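Local coordinates for acetylxylan esterase / glucomannan deacetylase (Cellvibrio japonicus, PDB 2WAA), which removes acetyl groups from acetylated xylan and glucomannan, contributing to the breakdown of plant cell wall polysaccharides, at residues 56-70 / 96-110. Numbering follows the deposited sequence. Where two conformers were deposited one is given.
Sequences MQSSNGNSWIDVIID and EHRVEIIHRSENWHG
S59 OG rests against the CA of G110 and bonds to the backbone N of Q111. Next, N60 ND2 donates a hydrogen bond to H109 O at 3.1 Å; that oxygen lies almost in the amide plane of N60, though ND2 stands above the plane of the carbonyl. A water held by the backbone N atoms of N60 and N62 and by S63 OG donates to the same H109 O; a second water joins S63 OG to H103 NE2, while H103 ND1 is bonded to Y38 O. W64 then meets the loop after the partner strand. Its N reaches S105 OG at 2.9 Å, a hydroxyl also paired with H109 ND1, and its O accepts from R104 N.

From I65 to I69 the strands run antiparallel, 155° between their directions, with D66–I102 and I68–E100 as the hydrogen-bonded pairs. I65 CD1 lies beside I101 CG2 at 4.0 Å, with M56 CE next to that same methyl. D66 is on the face opposite I65; R104, from the loop, bends at chi3 (59°) and brings NH1 to 3.1 Å from D66 OD2 on its syn side, the guanidinium and carboxylate planes 71° apart. R164 also pairs with D66 OD2, S76 bonds OD1, and D149 takes R104 NH2. I69 CD1 packs on the V99 methyls. At D70 the carboxylate spans two donors, OD1 taking R98 N at 2.8 Å and OD2 taking H97 ND1 at 2.6 Å through its syn lone pair.

The pair belongs to the β-sandwich domain of this CE2 esterase: strand 63-69 lies between 75-79 and 94-103, and 94-103 pairs in turn with 42-48. S63 and H103 touch V112 of strand 112-119 in the other sheet, which also holds M56, while the loop beyond H103 brings the side chain of W108 to about 7 Å from that of the probable nucleophile S141.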
ATOM      1  N   MET A  56      12.259 -15.340   7.000  1.00  8.01           N
ATOM      2  CA  MET A  56      12.125 -13.977   6.506  1.00  8.25           C
ATOM      3  C   MET A  56      13.395 -13.193   6.740  1.00 10.16           C
ATOM      4  O   MET A  56      14.252 -13.601   7.515  1.00 10.70           O
ATOM      5  CB  MET A  56      10.954 -13.256   7.198  1.00  7.71           C
ATOM      6  CG  MET A  56       9.674 -14.071   7.133  1.00 10.38           C
ATOM      7  SD  MET A  56       8.246 -13.131   7.692  1.00 11.80           S
ATOM      8  CE  MET A  56       7.987 -12.059   6.265  1.00 11.74           C
ATOM      9  N   GLN A  57      13.510 -12.057   6.050  1.00  9.93           N
ATOM     10  CA  GLN A  57      14.674 -11.164   6.198  0.50 10.46           C
ATOM     11  C   GLN A  57      14.247  -9.806   5.647  1.00 11.58           C
ATOM     12  O   GLN A  57      13.362  -9.768   4.778  1.00 11.60           O
ATOM     13  CB  GLN A  57      15.886 -11.727   5.428  0.50 10.64           C
ATOM     14  CG  GLN A  57      15.665 -11.982   3.959  0.50 11.44           C
ATOM     15  CD  GLN A  57      16.942 -12.483   3.190  0.50 15.66           C
ATOM     16  OE1 GLN A  57      18.003 -12.737   3.770  0.50 17.12           O
ATOM     17  NE2 GLN A  57      16.808 -12.623   1.883  0.50 18.13           N
ATOM     18  N   SER A  58      14.876  -8.715   6.082  1.00 11.65           N
ATOM     19  CA  SER A  58      14.641  -7.419   5.438  1.00 11.27           C
ATOM     20  C   SER A  58      16.000  -6.871   4.968  1.00 12.09           C
ATOM     21  O   SER A  58      17.046  -7.343   5.437  1.00 14.04           O
ATOM     22  CB  SER A  58      13.953  -6.443   6.378  1.00 10.78           C
ATOM     23  OG  SER A  58      14.850  -6.006   7.387  1.00 13.94           O
ATOM     24  N   SER A  59      16.019  -5.926   4.043  1.00 10.37           N
ATOM     25  CA  SER A  59      17.302  -5.541   3.470  1.00 11.05           C
ATOM     26  C   SER A  59      18.152  -4.729   4.414  1.00 12.09           C
ATOM     27  O   SER A  59      19.400  -4.802   4.328  1.00 11.09           O
ATOM     28  CB  SER A  59      17.123  -4.761   2.176  1.00 10.83           C
ATOM     29  OG  SER A  59      16.269  -3.681   2.441  1.00  8.75           O
ATOM     30  N   ASN A  60      17.515  -3.947   5.290  1.00 11.22           N
ATOM     31  CA  ASN A  60      18.254  -3.045   6.189  1.00 13.31           C
ATOM     32  C   ASN A  60      17.957  -3.257   7.658  1.00 12.17           C
ATOM     33  O   ASN A  60      18.355  -2.422   8.484  1.00 13.69           O
ATOM     34  CB  ASN A  60      17.899  -1.564   5.921  1.00 14.40           C
ATOM     35  CG  ASN A  60      18.155  -1.144   4.511  1.00 18.96           C
ATOM     36  OD1 ASN A  60      19.219  -1.426   3.926  1.00 24.82           O
ATOM     37  ND2 ASN A  60      17.185  -0.429   3.939  1.00 22.70           N
ATOM     38  N   GLY A  61      17.188  -4.292   7.989  1.00 10.11           N
ATOM     39  CA  GLY A  61      16.858  -4.581   9.363  1.00  9.74           C
ATOM     40  C   GLY A  61      15.984  -3.500   9.976  1.00 10.80           C
ATOM     41  O   GLY A  61      15.958  -3.313  11.199  1.00  9.23           O
ATOM     42  N   ASN A  62      15.253  -2.782   9.117  1.00  9.53           N
ATOM     43  CA  ASN A  62      14.468  -1.650   9.566  1.00  9.98           C
ATOM     44  C   ASN A  62      13.003  -1.756   9.097  1.00  9.86           C
ATOM     45  O   ASN A  62      12.309  -0.736   8.984  1.00 11.16           O
ATOM     46  CB  ASN A  62      15.142  -0.394   8.977  1.00  9.83           C
ATOM     47  CG  ASN A  62      14.742   0.885   9.679  1.00 13.50           C
ATOM     48  OD1 ASN A  62      14.324   0.863  10.827  1.00 15.50           O
ATOM     49  ND2 ASN A  62      14.940   2.035   8.988  1.00 16.18           N
ATOM     50  N   SER A  63      12.566  -2.975   8.793  1.00  8.44           N
ATOM     51  CA  SER A  63      11.218  -3.223   8.214  1.00  7.97           C
ATOM     52  C   SER A  63      10.276  -3.940   9.211  1.00  7.64           C
ATOM     53  O   SER A  63      10.683  -4.844   9.950  1.00  8.75           O
ATOM     54  CB  SER A  63      11.309  -4.080   6.946  1.00  8.22           C
ATOM     55  OG  SER A  63      12.200  -3.509   5.999  1.00  9.62           O
ATOM     56  N   TRP A  64       8.999  -3.560   9.202  1.00  6.81           N
ATOM     57  CA  TRP A  64       8.053  -4.155  10.133  1.00  6.90           C
ATOM     58  C   TRP A  64       6.952  -4.879   9.385  1.00  6.97           C
ATOM     59  O   TRP A  64       6.502  -4.447   8.283  1.00  9.04           O
ATOM     60  CB  TRP A  64       7.374  -3.061  10.991  1.00  5.06           C
ATOM     61  CG  TRP A  64       8.342  -2.411  12.014  1.00  8.02           C
ATOM     62  CD1 TRP A  64       9.285  -1.428  11.782  1.00  9.16           C
ATOM     63  CD2 TRP A  64       8.416  -2.714  13.423  1.00  8.14           C
ATOM     64  NE1 TRP A  64       9.915  -1.105  12.962  1.00  9.28           N
ATOM     65  CE2 TRP A  64       9.406  -1.872  13.982  1.00  8.81           C
ATOM     66  CE3 TRP A  64       7.698  -3.584  14.272  1.00  8.22           C
ATOM     67  CZ2 TRP A  64       9.740  -1.910  15.342  1.00  8.78           C
ATOM     68  CZ3 TRP A  64       8.008  -3.618  15.632  1.00  6.88           C
ATOM     69  CH2 TRP A  64       9.032  -2.790  16.160  1.00  9.58           C
ATOM     70  N   ILE A  65       6.480  -5.947  10.006  1.00  7.47           N
ATOM     71  CA  ILE A  65       5.301  -6.647   9.524  1.00  6.42           C
ATOM     72  C   ILE A  65       4.304  -6.820  10.684  1.00  6.89           C
ATOM     73  O   ILE A  65       4.691  -6.779  11.869  1.00  8.19           O
ATOM     74  CB  ILE A  65       5.673  -8.036   8.968  1.00  6.24           C
ATOM     75  CG1 ILE A  65       6.314  -8.906  10.090  1.00  9.11           C
ATOM     76  CG2 ILE A  65       6.602  -7.878   7.709  1.00  8.23           C
ATOM     77  CD1 ILE A  65       6.526 -10.367   9.704  1.00  9.80           C
ATOM     78  N   ASP A  66       3.024  -7.000  10.321  1.00  7.00           N
ATOM     79  CA  ASP A  66       2.007  -7.511  11.254  1.00  7.88           C
ATOM     80  C   ASP A  66       1.729  -8.975  10.932  1.00  8.32           C
ATOM     81  O   ASP A  66       1.724  -9.370   9.771  1.00  8.21           O
ATOM     82  CB  ASP A  66       0.663  -6.761  11.099  1.00  7.82           C
ATOM     83  CG  ASP A  66       0.658  -5.398  11.852  1.00 12.30           C
ATOM     84  OD1 ASP A  66       1.253  -5.311  12.942  1.00 16.93           O
ATOM     85  OD2 ASP A  66       0.024  -4.445  11.358  1.00 18.66           O
ATOM     86  N   VAL A  67       1.520  -9.774  11.975  1.00  8.44           N
ATOM     87  CA  VAL A  67       1.168 -11.177  11.787  1.00  8.61           C
ATOM     88  C   VAL A  67      -0.180 -11.317  12.503  1.00  8.35           C
ATOM     89  O   VAL A  67      -0.321 -10.901  13.635  1.00  7.82           O
ATOM     90  CB  VAL A  67       2.185 -12.131  12.451  1.00  9.21           C
ATOM     91  CG1 VAL A  67       1.680 -13.624  12.284  1.00 10.60           C
ATOM     92  CG2 VAL A  67       3.572 -11.986  11.782  1.00  9.15           C
ATOM     93  N   ILE A  68      -1.172 -11.816  11.793  1.00  7.84           N
ATOM     94  CA  ILE A  68      -2.516 -11.965  12.368  1.00  9.31           C
ATOM     95  C   ILE A  68      -2.951 -13.425  12.234  1.00  8.73           C
ATOM     96  O   ILE A  68      -2.976 -13.987  11.134  1.00  8.51           O
ATOM     97  CB  ILE A  68      -3.538 -11.060  11.702  1.00  9.30           C
ATOM     98  CG1 ILE A  68      -3.049  -9.591  11.728  1.00 11.16           C
ATOM     99  CG2 ILE A  68      -4.906 -11.212  12.389  1.00 10.20           C
ATOM    100  CD1 ILE A  68      -3.669  -8.741  10.687  1.00 14.98           C
ATOM    101  N   ILE A  69      -3.218 -14.045  13.377  1.00  9.63           N
ATOM    102  CA  ILE A  69      -3.593 -15.462  13.448  1.00  9.17           C
ATOM    103  C   ILE A  69      -5.075 -15.520  13.787  1.00 10.62           C
ATOM    104  O   ILE A  69      -5.480 -14.941  14.795  1.00 10.47           O
ATOM    105  CB  ILE A  69      -2.835 -16.154  14.553  1.00  8.96           C
ATOM    106  CG1 ILE A  69      -1.324 -15.949  14.389  1.00  8.99           C
ATOM    107  CG2 ILE A  69      -3.246 -17.664  14.573  1.00  8.53           C
ATOM    108  CD1 ILE A  69      -0.804 -16.434  13.027  1.00  7.64           C
ATOM    109  N   ASP A  70      -5.878 -16.132  12.913  1.00 10.87           N
ATOM    110  CA  ASP A  70      -7.318 -16.187  13.106  1.00 12.54           C
ATOM    111  C   ASP A  70      -7.847 -14.782  13.370  1.00 13.94           C
ATOM    112  O   ASP A  70      -7.536 -13.837  12.615  1.00 14.05           O
ATOM    113  CB  ASP A  70      -7.658 -17.193  14.210  1.00 11.62           C
ATOM    114  CG  ASP A  70      -7.166 -18.622  13.845  1.00 12.81           C
ATOM    115  OD1 ASP A  70      -7.301 -18.987  12.668  1.00 14.51           O
ATOM    116  OD2 ASP A  70      -6.670 -19.351  14.720  1.00 14.25           O
ATOM    117  N   GLU A  96      -7.508 -25.951  12.379  1.00 14.07           N
ATOM    118  CA  GLU A  96      -7.474 -25.172  11.159  1.00 12.66           C
ATOM    119  C   GLU A  96      -7.217 -23.708  11.590  1.00 13.04           C
ATOM    120  O   GLU A  96      -7.889 -23.211  12.507  1.00 10.87           O
ATOM    121  CB  GLU A  96      -8.796 -25.308  10.422  1.00 14.27           C
ATOM    122  CG  GLU A  96      -8.818 -24.486   9.204  1.00 16.80           C
ATOM    123  CD  GLU A  96     -10.050 -24.744   8.386  1.00 25.89           C
ATOM    124  OE1 GLU A  96     -10.485 -25.918   8.343  1.00 26.31           O
ATOM    125  OE2 GLU A  96     -10.548 -23.775   7.782  1.00 24.69           O
ATOM    126  N   HIS A  97      -6.256 -23.027  10.943  1.00 10.30           N
ATOM    127  CA  HIS A  97      -5.890 -21.649  11.359  1.00 10.45           C
ATOM    128  C   HIS A  97      -5.661 -20.802  10.120  1.00 10.35           C
ATOM    129  O   HIS A  97      -5.097 -21.274   9.121  1.00 11.43           O
ATOM    130  CB  HIS A  97      -4.615 -21.641  12.231  1.00  9.04           C
ATOM    131  CG  HIS A  97      -4.827 -22.310  13.557  1.00 10.86           C
ATOM    132  ND1 HIS A  97      -5.603 -21.742  14.556  1.00 11.06           N
ATOM    133  CD2 HIS A  97      -4.478 -23.543  13.998  1.00 12.50           C
ATOM    134  CE1 HIS A  97      -5.686 -22.594  15.570  1.00 14.80           C
ATOM    135  NE2 HIS A  97      -5.007 -23.689  15.258  1.00 12.82           N
ATOM    136  N   ARG A  98      -6.093 -19.551  10.212  1.00 10.38           N
ATOM    137  CA  ARG A  98      -5.904 -18.595   9.127  0.50 10.94           C
ATOM    138  C   ARG A  98      -4.722 -17.726   9.538  1.00  9.81           C
ATOM    139  O   ARG A  98      -4.639 -17.296  10.690  1.00  9.87           O
ATOM    140  CB  ARG A  98      -7.158 -17.725   8.946  0.50 11.61           C
ATOM    141  CG  ARG A  98      -6.930 -16.513   8.020  0.50 13.96           C
ATOM    142  CD  ARG A  98      -8.223 -15.750   7.648  0.50 18.41           C
ATOM    143  NE  ARG A  98      -7.982 -14.824   6.531  0.50 19.81           N
ATOM    144  CZ  ARG A  98      -7.202 -13.749   6.603  0.50 20.22           C
ATOM    145  NH1 ARG A  98      -6.573 -13.463   7.730  0.50 21.10           N
ATOM    146  NH2 ARG A  98      -7.032 -12.965   5.550  0.50 19.66           N
ATOM    147  N   VAL A  99      -3.813 -17.449   8.594  1.00  9.32           N
ATOM    148  CA  VAL A  99      -2.592 -16.696   8.927  1.00  7.94           C
ATOM    149  C   VAL A  99      -2.382 -15.609   7.890  1.00  8.26           C
ATOM    150  O   VAL A  99      -2.452 -15.887   6.692  1.00  7.90           O
ATOM    151  CB  VAL A  99      -1.384 -17.632   8.873  1.00  7.95           C
ATOM    152  CG1 VAL A  99      -0.109 -16.879   9.179  1.00  9.46           C
ATOM    153  CG2 VAL A  99      -1.579 -18.766   9.892  1.00  8.21           C
ATOM    154  N   GLU A 100      -2.171 -14.369   8.348  1.00  8.01           N
ATOM    155  CA  GLU A 100      -1.931 -13.249   7.426  1.00  9.07           C
ATOM    156  C   GLU A 100      -0.664 -12.507   7.865  1.00  9.48           C
ATOM    157  O   GLU A 100      -0.469 -12.261   9.081  1.00 10.24           O
ATOM    158  CB  GLU A 100      -3.134 -12.246   7.406  1.00  8.59           C
ATOM    159  CG  GLU A 100      -2.996 -11.251   6.225  1.00 11.13           C
ATOM    160  CD  GLU A 100      -4.200 -10.292   6.081  1.00 18.78           C
ATOM    161  OE1 GLU A 100      -4.995 -10.171   7.044  1.00 19.55           O
ATOM    162  OE2 GLU A 100      -4.340  -9.651   5.015  1.00 19.48           O
ATOM    163  N   ILE A 101       0.204 -12.189   6.895  1.00  8.43           N
ATOM    164  CA  ILE A 101       1.362 -11.344   7.153  1.00  8.88           C
ATOM    165  C   ILE A 101       1.131 -10.069   6.346  1.00  8.20           C
ATOM    166  O   ILE A 101       0.831 -10.138   5.156  1.00  8.43           O
ATOM    167  CB  ILE A 101       2.663 -12.032   6.711  1.00  9.15           C
ATOM    168  CG1 ILE A 101       2.842 -13.340   7.522  1.00 10.57           C
ATOM    169  CG2 ILE A 101       3.859 -11.080   6.781  1.00 10.39           C
ATOM    170  CD1 ILE A 101       3.920 -14.295   6.938  1.00 11.63           C
ATOM    171  N   ILE A 102       1.245  -8.911   6.998  1.00  7.19           N
ATOM    172  CA  ILE A 102       1.010  -7.648   6.311  1.00  7.67           C
ATOM    173  C   ILE A 102       2.252  -6.800   6.415  1.00  7.59           C
ATOM    174  O   ILE A 102       2.751  -6.563   7.531  1.00  8.01           O
ATOM    175  CB  ILE A 102      -0.233  -6.829   6.859  1.00  8.47           C
ATOM    176  CG1 ILE A 102      -1.537  -7.632   6.774  1.00 12.78           C
ATOM    177  CG2 ILE A 102      -0.472  -5.601   5.999  1.00  9.25           C
ATOM    178  CD1 ILE A 102      -1.878  -8.269   8.113  1.00 21.65           C
ATOM    179  N   HIS A 103       2.767  -6.318   5.262  1.00  5.54           N
ATOM    180  CA  HIS A 103       3.924  -5.424   5.313  1.00  6.26           C
ATOM    181  C   HIS A 103       3.471  -4.049   5.857  1.00  6.49           C
ATOM    182  O   HIS A 103       2.611  -3.381   5.246  1.00  6.89           O
ATOM    183  CB  HIS A 103       4.529  -5.279   3.887  1.00  4.31           C
ATOM    184  CG  HIS A 103       5.875  -4.604   3.843  1.00  7.05           C
ATOM    185  ND1 HIS A 103       6.262  -3.791   2.799  1.00  7.66           N
ATOM    186  CD2 HIS A 103       6.915  -4.602   4.718  1.00  6.79           C
ATOM    187  CE1 HIS A 103       7.495  -3.343   3.012  1.00  8.31           C
ATOM    188  NE2 HIS A 103       7.917  -3.826   4.166  1.00  7.86           N
ATOM    189  N   ARG A 104       4.075  -3.597   6.961  1.00  6.22           N
ATOM    190  CA  ARG A 104       3.756  -2.263   7.504  1.00  7.20           C
ATOM    191  C   ARG A 104       4.659  -1.213   6.913  1.00  7.32           C
ATOM    192  O   ARG A 104       4.248  -0.059   6.803  1.00  8.29           O
ATOM    193  CB  ARG A 104       3.951  -2.210   9.027  1.00  7.00           C
ATOM    194  CG  ARG A 104       3.002  -3.166   9.805  1.00  8.13           C
ATOM    195  CD  ARG A 104       3.588  -3.464  11.216  1.00  6.35           C
ATOM    196  NE  ARG A 104       3.783  -2.266  12.033  1.00  7.91           N
ATOM    197  CZ  ARG A 104       2.842  -1.713  12.799  1.00  9.84           C
ATOM    198  NH1 ARG A 104       1.584  -2.200  12.846  1.00  7.36           N
ATOM    199  NH2 ARG A 104       3.147  -0.625  13.533  1.00  6.16           N
ATOM    200  N   SER A 105       5.894  -1.593   6.600  1.00  7.58           N
ATOM    201  CA  SER A 105       6.906  -0.661   6.090  1.00  7.38           C
ATOM    202  C   SER A 105       6.697  -0.234   4.654  1.00  7.89           C
ATOM    203  O   SER A 105       5.900  -0.830   3.944  1.00  7.22           O
ATOM    204  CB  SER A 105       8.302  -1.244   6.310  1.00  7.67           C
ATOM    205  OG  SER A 105       8.604  -1.094   7.692  1.00  9.55           O
ATOM    206  N   GLU A 106       7.410   0.813   4.218  1.00  7.14           N
ATOM    207  CA  GLU A 106       7.432   1.157   2.785  1.00  6.83           C
ATOM    208  C   GLU A 106       8.863   1.034   2.250  1.00  7.94           C
ATOM    209  O   GLU A 106       9.791   0.762   2.988  1.00  8.08           O
ATOM    210  CB  GLU A 106       6.913   2.585   2.529  1.00  7.21           C
ATOM    211  CG  GLU A 106       7.712   3.663   3.268  1.00  8.37           C
ATOM    212  CD  GLU A 106       7.249   5.073   2.897  1.00  8.04           C
ATOM    213  OE1 GLU A 106       7.649   5.532   1.813  1.00 10.22           O
ATOM    214  OE2 GLU A 106       6.472   5.703   3.688  1.00 10.07           O
ATOM    215  N   ASN A 107       9.031   1.238   0.957  1.00  7.86           N
ATOM    216  CA  ASN A 107      10.321   0.963   0.294  1.00  7.68           C
ATOM    217  C   ASN A 107      11.578   1.572   0.899  1.00  8.44           C
ATOM    218  O   ASN A 107      12.610   0.886   0.966  1.00  8.22           O
ATOM    219  CB  ASN A 107      10.231   1.387  -1.159  1.00  8.27           C
ATOM    220  CG  ASN A 107       9.547   0.327  -2.038  1.00  7.30           C
ATOM    221  OD1 ASN A 107      10.179  -0.653  -2.374  1.00 10.32           O
ATOM    222  ND2 ASN A 107       8.277   0.566  -2.464  1.00  9.40           N
ATOM    223  N   TRP A 108      11.537   2.839   1.332  1.00  8.01           N
ATOM    224  CA  TRP A 108      12.767   3.410   1.849  1.00  8.51           C
ATOM    225  C   TRP A 108      13.198   2.736   3.146  1.00  9.07           C
ATOM    226  O   TRP A 108      14.393   2.781   3.489  1.00  7.94           O
ATOM    227  CB  TRP A 108      12.748   4.957   1.946  1.00  9.08           C
ATOM    228  CG  TRP A 108      11.889   5.589   3.038  1.00  7.21           C
ATOM    229  CD1 TRP A 108      10.667   6.190   2.857  1.00  9.26           C
ATOM    230  CD2 TRP A 108      12.205   5.746   4.417  1.00  9.00           C
ATOM    231  NE1 TRP A 108      10.201   6.686   4.051  1.00  9.80           N
ATOM    232  CE2 TRP A 108      11.132   6.443   5.020  1.00  9.44           C
ATOM    233  CE3 TRP A 108      13.303   5.395   5.204  1.00 10.08           C
ATOM    234  CZ2 TRP A 108      11.109   6.768   6.384  1.00 10.47           C
ATOM    235  CZ3 TRP A 108      13.280   5.714   6.582  1.00 12.14           C
ATOM    236  CH2 TRP A 108      12.166   6.382   7.147  1.00 11.79           C
ATOM    237  N   HIS A 109      12.265   2.122   3.875  1.00  7.76           N
ATOM    238  CA  HIS A 109      12.656   1.367   5.061  1.00  9.04           C
ATOM    239  C   HIS A 109      13.495   0.165   4.658  1.00  8.44           C
ATOM    240  O   HIS A 109      14.412  -0.215   5.360  1.00  9.58           O
ATOM    241  CB  HIS A 109      11.431   0.805   5.786  1.00  6.68           C
ATOM    242  CG  HIS A 109      10.474   1.849   6.276  1.00  7.23           C
ATOM    243  ND1 HIS A 109       9.380   1.525   7.051  1.00  7.57           N
ATOM    244  CD2 HIS A 109      10.443   3.202   6.116  1.00 10.61           C
ATOM    245  CE1 HIS A 109       8.706   2.633   7.346  1.00  7.42           C
ATOM    246  NE2 HIS A 109       9.334   3.661   6.796  1.00  8.67           N
ATOM    247  N   GLY A 110      13.165  -0.422   3.516  1.00  8.97           N
ATOM    248  CA  GLY A 110      13.869  -1.573   2.987  1.00  9.02           C
ATOM    249  C   GLY A 110      12.883  -2.444   2.223  1.00  9.71           C
ATOM    250  O   GLY A 110      11.714  -2.074   2.012  1.00  8.96           O
TER
HETATM  251  O   HOH W   1      14.859  -2.957   6.166  1.00  9.35           O
HETATM  252  O   HOH W   2      16.028   1.997   6.380  1.00 21.25           O
HETATM  253  O   HOH W   3      10.393  -2.678   4.341  1.00 10.67           O
HETATM  254  O   HOH W   4      -5.811 -14.116  10.180  1.00 14.06           O